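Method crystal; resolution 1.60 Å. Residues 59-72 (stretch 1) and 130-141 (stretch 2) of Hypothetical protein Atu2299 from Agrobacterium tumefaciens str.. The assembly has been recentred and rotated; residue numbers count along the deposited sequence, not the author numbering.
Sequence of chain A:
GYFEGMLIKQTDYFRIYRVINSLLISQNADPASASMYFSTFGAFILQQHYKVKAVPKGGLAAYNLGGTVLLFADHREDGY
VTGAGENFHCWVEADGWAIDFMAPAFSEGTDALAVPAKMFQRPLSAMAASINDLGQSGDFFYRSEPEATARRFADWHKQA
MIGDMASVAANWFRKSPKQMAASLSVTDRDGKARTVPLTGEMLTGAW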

# COMPACT_ATOMS: atom_id res chain seq x y z
N GLY A 59 7.09 5.96 -8.19
CA GLY A 59 7.52 6.20 -9.56
C GLY A 59 6.69 5.32 -10.46
O GLY A 59 5.45 5.34 -10.39
N LEU A 60 7.39 4.56 -11.29
CA LEU A 60 6.75 3.63 -12.22
C LEU A 60 6.71 2.24 -11.57
O LEU A 60 7.71 1.79 -10.99
CB LEU A 60 7.54 3.58 -13.54
CG LEU A 60 6.99 2.67 -14.62
CD1 LEU A 60 7.27 3.25 -16.01
CD2 LEU A 60 7.52 1.22 -14.49
N ALA A 61 5.56 1.57 -11.64
CA ALA A 61 5.44 0.22 -11.07
C ALA A 61 4.63 -0.66 -12.01
O ALA A 61 3.68 -0.19 -12.65
CB ALA A 61 4.79 0.25 -9.70
N ALA A 62 5.03 -1.92 -12.11
CA ALA A 62 4.30 -2.88 -12.95
C ALA A 62 4.31 -4.23 -12.28
O ALA A 62 5.30 -4.60 -11.67
CB ALA A 62 4.94 -2.98 -14.31
N TYR A 63 3.20 -4.96 -12.41
CA TYR A 63 3.06 -6.27 -11.78
C TYR A 63 2.45 -7.25 -12.76
O TYR A 63 1.54 -6.88 -13.51
CB TYR A 63 2.06 -6.17 -10.63
CG TYR A 63 2.50 -5.31 -9.49
CD1 TYR A 63 3.38 -5.82 -8.53
CD2 TYR A 63 1.99 -4.00 -9.33
CE1 TYR A 63 3.79 -5.04 -7.45
CE2 TYR A 63 2.40 -3.21 -8.25
CZ TYR A 63 3.29 -3.74 -7.32
OH TYR A 63 3.71 -3.00 -6.23
N ASN A 64 2.91 -8.50 -12.75
CA ASN A 64 2.15 -9.55 -13.40
C ASN A 64 1.29 -10.19 -12.33
O ASN A 64 1.81 -10.80 -11.40
CB ASN A 64 3.07 -10.59 -14.05
CG ASN A 64 2.29 -11.75 -14.65
OD1 ASN A 64 1.25 -12.16 -14.11
ND2 ASN A 64 2.77 -12.28 -15.77
N LEU A 65 -0.02 -10.01 -12.44
CA LEU A 65 -0.94 -10.57 -11.46
C LEU A 65 -1.77 -11.66 -12.13
O LEU A 65 -2.77 -11.37 -12.80
CB LEU A 65 -1.81 -9.47 -10.85
CG LEU A 65 -1.03 -8.29 -10.21
CD1 LEU A 65 -2.00 -7.18 -9.82
CD2 LEU A 65 -0.14 -8.72 -9.04
N GLY A 66 -1.34 -12.90 -11.96
CA GLY A 66 -2.07 -14.05 -12.48
C GLY A 66 -2.18 -14.08 -13.99
O GLY A 66 -3.16 -14.60 -14.54
N GLY A 67 -1.18 -13.51 -14.67
CA GLY A 67 -1.13 -13.52 -16.13
C GLY A 67 -1.48 -12.21 -16.80
O GLY A 67 -1.26 -12.04 -18.00
N THR A 68 -2.04 -11.27 -16.03
CA THR A 68 -2.35 -9.94 -16.55
C THR A 68 -1.36 -8.95 -15.96
O THR A 68 -1.08 -9.00 -14.76
CB THR A 68 -3.79 -9.49 -16.17
OG1 THR A 68 -3.94 -9.53 -14.76
CG2 THR A 68 -4.82 -10.44 -16.78
N VAL A 69 -0.83 -8.07 -16.80
CA VAL A 69 0.12 -7.07 -16.32
C VAL A 69 -0.63 -5.79 -15.99
O VAL A 69 -1.31 -5.22 -16.85
CB VAL A 69 1.27 -6.81 -17.35
CG1 VAL A 69 2.08 -5.57 -17.00
CG2 VAL A 69 2.19 -8.04 -17.46
N LEU A 70 -0.50 -5.36 -14.74
CA LEU A 70 -1.00 -4.07 -14.29
C LEU A 70 0.14 -3.06 -14.35
O LEU A 70 1.20 -3.29 -13.76
CB LEU A 70 -1.54 -4.21 -12.85
CG LEU A 70 -2.03 -2.95 -12.13
CD1 LEU A 70 -3.09 -2.18 -12.93
CD2 LEU A 70 -2.55 -3.36 -10.75
N LEU A 71 -0.06 -1.96 -15.08
CA LEU A 71 1.02 -1.03 -15.38
C LEU A 71 0.70 0.37 -14.89
O LEU A 71 -0.20 1.05 -15.44
CB LEU A 71 1.36 -1.05 -16.89
CG LEU A 71 2.52 -0.18 -17.41
CD1 LEU A 71 3.79 -0.37 -16.62
CD2 LEU A 71 2.78 -0.46 -18.89
N PHE A 72 1.40 0.79 -13.85
CA PHE A 72 1.26 2.14 -13.33
C PHE A 72 2.27 3.03 -14.03
O PHE A 72 3.39 3.25 -13.56
CB PHE A 72 1.46 2.18 -11.82
CG PHE A 72 0.43 1.40 -11.05
CD1 PHE A 72 -0.82 1.95 -10.78
CD2 PHE A 72 0.73 0.15 -10.54
CE1 PHE A 72 -1.78 1.25 -10.04
CE2 PHE A 72 -0.23 -0.57 -9.78
CZ PHE A 72 -1.48 -0.01 -9.54
N SER A 130 12.56 -5.17 -16.23
CA SER A 130 11.84 -4.15 -16.99
C SER A 130 10.38 -4.55 -17.07
O SER A 130 9.99 -5.63 -16.63
CB SER A 130 12.38 -4.09 -18.42
OG SER A 130 11.92 -5.23 -19.16
N ILE A 131 9.58 -3.70 -17.71
CA ILE A 131 8.15 -3.98 -17.87
C ILE A 131 7.93 -5.06 -18.93
O ILE A 131 6.82 -5.54 -19.10
CB ILE A 131 7.34 -2.71 -18.21
CG1 ILE A 131 7.78 -2.09 -19.55
CG2 ILE A 131 7.46 -1.67 -17.09
CD1 ILE A 131 6.80 -1.02 -20.04
N ASN A 132 9.01 -5.42 -19.62
CA ASN A 132 8.98 -6.48 -20.63
C ASN A 132 9.47 -7.84 -20.11
O ASN A 132 9.53 -8.82 -20.87
CB ASN A 132 9.78 -6.06 -21.88
CG ASN A 132 9.15 -4.88 -22.59
OD1 ASN A 132 9.85 -3.95 -23.00
ND2 ASN A 132 7.83 -4.89 -22.71
N ASP A 133 9.80 -7.89 -18.82
CA ASP A 133 10.34 -9.09 -18.17
C ASP A 133 9.34 -9.57 -17.09
O ASP A 133 9.75 -10.02 -16.02
CB ASP A 133 11.71 -8.76 -17.55
CG ASP A 133 12.40 -9.98 -16.91
OD1 ASP A 133 12.18 -11.11 -17.41
OD2 ASP A 133 13.16 -9.78 -15.92
N LEU A 134 8.04 -9.47 -17.36
CA LEU A 134 7.03 -9.82 -16.37
C LEU A 134 6.26 -11.07 -16.80
O LEU A 134 5.03 -11.07 -16.92
CB LEU A 134 6.07 -8.65 -16.12
CG LEU A 134 6.76 -7.34 -15.69
CD1 LEU A 134 5.74 -6.21 -15.73
CD2 LEU A 134 7.41 -7.48 -14.32
N GLY A 135 7.01 -12.14 -17.03
CA GLY A 135 6.43 -13.32 -17.64
C GLY A 135 5.73 -14.26 -16.69
O GLY A 135 5.03 -15.17 -17.15
N GLN A 136 5.92 -14.06 -15.39
CA GLN A 136 5.40 -14.99 -14.39
C GLN A 136 4.55 -14.25 -13.36
O GLN A 136 4.90 -13.14 -12.94
CB GLN A 136 6.56 -15.69 -13.70
CG GLN A 136 6.15 -16.79 -12.74
CD GLN A 136 7.33 -17.57 -12.17
OE1 GLN A 136 8.40 -17.01 -11.87
NE2 GLN A 136 7.14 -18.88 -12.01
N SER A 137 3.44 -14.86 -12.95
CA SER A 137 2.60 -14.27 -11.90
C SER A 137 3.45 -13.97 -10.66
O SER A 137 4.23 -14.81 -10.20
CB SER A 137 1.44 -15.20 -11.54
OG SER A 137 0.59 -14.62 -10.57
N GLY A 138 3.28 -12.75 -10.16
CA GLY A 138 4.03 -12.24 -9.03
C GLY A 138 5.25 -11.42 -9.43
O GLY A 138 5.85 -10.75 -8.59
N ASP A 139 5.63 -11.48 -10.71
CA ASP A 139 6.73 -10.63 -11.20
C ASP A 139 6.38 -9.16 -11.02
O ASP A 139 5.23 -8.75 -11.13
CB ASP A 139 6.99 -10.87 -12.69
CG ASP A 139 7.93 -12.03 -12.95
OD1 ASP A 139 8.69 -12.43 -12.03
OD2 ASP A 139 7.91 -12.55 -14.09
N PHE A 140 7.42 -8.35 -10.76
CA PHE A 140 7.21 -6.93 -10.57
C PHE A 140 8.41 -6.15 -11.03
O PHE A 140 9.54 -6.66 -11.05
CB PHE A 140 6.91 -6.59 -9.11
CG PHE A 140 8.09 -6.79 -8.16
CD1 PHE A 140 8.75 -5.70 -7.62
CD2 PHE A 140 8.52 -8.07 -7.80
CE1 PHE A 140 9.83 -5.87 -6.72
CE2 PHE A 140 9.59 -8.25 -6.91
CZ PHE A 140 10.24 -7.16 -6.39
N PHE A 141 8.15 -4.91 -11.43
CA PHE A 141 9.23 -4.01 -11.80
C PHE A 141 8.91 -2.63 -11.25
O PHE A 141 7.80 -2.12 -11.43
CB PHE A 141 9.45 -3.96 -13.31
CG PHE A 141 10.47 -2.93 -13.72
CD1 PHE A 141 11.83 -3.18 -13.53
CD2 PHE A 141 10.06 -1.71 -14.25
CE1 PHE A 141 12.78 -2.20 -13.86
CE2 PHE A 141 11.00 -0.73 -14.60
CZ PHE A 141 12.35 -0.97 -14.39

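The contact reads as a beta hairpin whose first strand has its second edge satisfied by a returning segment. Within the hairpin, odd residues of the first strand pair inward, toward the second strand: Y63 N donates to L70 O at 2.9 Å and L70 N to Y63 O at 2.8 Å. Because strand amides and carbonyls alternate in direction, the even residues A62 and N64 face the other way, and stretch 2 meets them there. A62 and F141 form an antiparallel pair with both bonds made, A62 N to F141 O and F141 N to A62 O, each 2.9 Å.

One step along, the ladder continues after stretch 2 has left strand geometry. N64 N donates to D139 O at 2.8 Å, and G138 N to N64 O at 2.7 Å, both nearly straight. G138 lies in the type II turn from Q136 to D139, closed by D139 N to Q136 O at 2.9 Å. At its phi/psi of 95/-13° a CB would jam against the carbonyl O of the residue before, which calls for glycine. The turn keeps its own closing bond while offering one amide to the strand. All four backbone acceptors of the ladder also take a CA-H...O contact: A62 O from F140 CA at 3.2 Å, F141 O from A61 CA at 3.3 Å, D139 O from Y63 CA at 3.4 Å, and N64 O from S137 CA at 3.6 Å.

N64 is the most heavily covered residue of the contact, and both ends of its amide are used. N64 ND2 reaches across to L134 O at 2.8 Å with an angle of 173°, giving a loop carbonyl a donor; N64 OD1 accepts from G67 N at 2.8 Å, within its own hairpin. One side chain thus ties the type I' turn of L65 to T68 to the opposing loop. Beside it, G66 N donates to S137 OG at 2.9 Å, so the serine serves a turn amide. D139 does similar work inside stretch 2, D139 OD2 accepting from Q136 N at 2.8 Å.

Apolar contacts gather on the sheet face that carries A62 and F141. A62 CB sits 3.6 Å from L134 CD1 and 4.0 Å from I131 CG2, so the A62 methyl touches both residues. L134 CD1 also meets V69 CG1 at 3.9 Å, while I131 CG2 lies 3.9 Å from L60 CD2 and from L71 CD1. L60 CD2 approaches the edge of the F141 ring, 3.9 Å from F141 CD2. On the other face, Y63 CD1 rests 3.7 Å from F140 CB, while the end of the F140 side chain leads away.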